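PDB 5B6T: glycosyl hydrolase family 62 protein from Coprinopsis cinerea, which probably releases alpha-L-arabinofuranosyl side groups from arabinoxylan by hydrolysing their glycosidic bonds, as a glycoside hydrolase family 62 arabinofuranosidase. Local coordinates for residues Ser126-Ala130 against Ile131-Asn135. Numbering follows the deposited sequence.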
loop_
_atom_site.group_PDB
_atom_site.type_symbol
_atom_site.label_atom_id
_atom_site.label_comp_id
_atom_site.label_asym_id
_atom_site.label_seq_id
_atom_site.Cartn_x
_atom_site.Cartn_y
_atom_site.Cartn_z
ATOM N N SER A 126 2.852 22.004 -1.125
ATOM C CA SER A 126 3.311 22.929 -0.087
ATOM C C SER A 126 2.563 22.767 1.263
ATOM O O SER A 126 3.064 23.148 2.322
ATOM C CB SER A 126 3.255 24.371 -0.635
ATOM O OG SER A 126 1.898 24.775 -0.754
ATOM N N GLY A 127 1.397 22.135 1.236
ATOM C CA GLY A 127 0.598 21.872 2.419
ATOM C C GLY A 127 -0.591 21.050 1.972
ATOM O O GLY A 127 -0.682 20.706 0.809
ATOM N N MET A 128 -1.507 20.760 2.875
ATOM C CA MET A 128 -2.692 20.010 2.520
ATOM C C MET A 128 -3.523 20.804 1.519
ATOM O O MET A 128 -3.898 21.935 1.802
ATOM C CB MET A 128 -3.525 19.693 3.743
ATOM C CG MET A 128 -4.634 18.690 3.473
ATOM S SD MET A 128 -5.634 18.257 4.904
ATOM C CE MET A 128 -4.393 17.496 5.968
ATOM N N PRO A 129 -3.800 20.220 0.340
ATOM C CA PRO A 129 -4.612 20.912 -0.648
ATOM C C PRO A 129 -5.976 21.332 -0.133
ATOM O O PRO A 129 -6.554 20.640 0.710
ATOM C CB PRO A 129 -4.756 19.879 -1.770
ATOM C CG PRO A 129 -3.499 19.063 -1.674
ATOM C CD PRO A 129 -3.232 18.952 -0.192
ATOM N N ALA A 130 -6.481 22.443 -0.664
ATOM C CA ALA A 130 -7.773 22.970 -0.212
ATOM C C ALA A 130 -8.878 21.944 -0.302
ATOM O O ALA A 130 -9.669 21.818 0.622
ATOM C CB ALA A 130 -8.176 24.191 -1.015
ATOM N N ILE A 131 -8.954 21.193 -1.398
ATOM C CA ILE A 131 -10.066 20.241 -1.521
ATOM C C ILE A 131 -10.027 19.171 -0.420
ATOM O O ILE A 131 -11.067 18.628 0.017
ATOM C CB ILE A 131 -10.104 19.621 -2.940
ATOM C CG1 ILE A 131 -11.436 18.937 -3.193
ATOM C CG2 ILE A 131 -8.920 18.693 -3.150
ATOM C CD1 ILE A 131 -11.673 18.585 -4.644
ATOM N N ILE A 132 -8.816 18.821 0.008
ATOM C CA ILE A 132 -8.663 17.826 1.059
ATOM C C ILE A 132 -9.002 18.438 2.423
ATOM O O ILE A 132 -9.756 17.866 3.200
ATOM C CB ILE A 132 -7.252 17.157 1.028
ATOM C CG1 ILE A 132 -7.042 16.524 -0.350
ATOM C CG2 ILE A 132 -7.140 16.106 2.125
ATOM C CD1 ILE A 132 -5.739 15.764 -0.521
ATOM N N ARG A 133 -8.484 19.634 2.708
ATOM C CA ARG A 133 -8.856 20.330 3.922
ATOM C C ARG A 133 -10.373 20.496 4.018
ATOM O O ARG A 133 -10.974 20.421 5.108
ATOM C CB ARG A 133 -8.261 21.731 3.950
ATOM C CG ARG A 133 -6.744 21.783 3.987
ATOM C CD ARG A 133 -6.182 23.145 4.436
ATOM N NE ARG A 133 -6.828 24.291 3.839
ATOM C CZ ARG A 133 -6.476 24.890 2.704
ATOM N NH1 ARG A 133 -5.453 24.460 1.952
ATOM N NH2 ARG A 133 -7.185 25.932 2.301
ATOM N N ASN A 134 -10.996 20.760 2.871
ATOM C CA ASN A 134 -12.414 21.044 2.911
ATOM C C ASN A 134 -13.288 19.824 3.188
ATOM O O ASN A 134 -14.375 19.964 3.785
ATOM C CB ASN A 134 -12.842 21.741 1.644
ATOM C CG ASN A 134 -12.372 23.183 1.602
ATOM O OD1 ASN A 134 -11.974 23.775 2.633
ATOM N ND2 ASN A 134 -12.400 23.757 0.410
ATOM N N ASN A 135 -12.810 18.634 2.806
ATOM C CA ASN A 135 -13.589 17.402 2.820
ATOM C C ASN A 135 -13.124 16.331 3.806
ATOM O O ASN A 135 -13.790 15.317 3.956
ATOM C CB ASN A 135 -13.605 16.814 1.402
ATOM C CG ASN A 135 -14.464 17.614 0.471
ATOM O OD1 ASN A 135 -15.698 17.628 0.639
ATOM N ND2 ASN A 135 -13.862 18.322 -0.460
#
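Arg133 reaches back to Met128 across the first turn of helix 130-135. Its NH1 donates to Met128 O at 3.0 Å, a moderately bent bond (151°) in which the carbonyl oxygen meets the guanidinium rim, close to coplanar with it. A bend at chi3 (-44°) turns the guanidinium back over Ala130, whose CA lies against one face, 3.7 Å from Arg133 CZ. Pro129 sits at the N-cap; its O receives Arg133 N at 3.0 Å, almost straight, and a weak second bond from Ile132 N. Asn134 N to Ala130 O (2.8 Å) is the next helical bond. Within the helix, Asn135 ND2 also bonds Ile131 O (2.9 Å). Among apolar groups, Met128 crosses Ile132 at about a right angle, SD 3.8 Å from Ile132 CG2, and runs antiparallel past Arg133, while Pro129 lies beside Ile132. Replacing Met128 with alanine would remove CG and SD, so Ile132 CG2 would probably lose this neighbour, only CB remaining against Arg133 CG. The turn links successive blades of the family's five-bladed beta-propeller; Ile132 touches Tyr165 and Ile131 touches Ile183. The chemistry is consistent with a helix start in which Pro129 O takes the first backbone N-H groups and one arginine N-H ties back the preceding carbonyl.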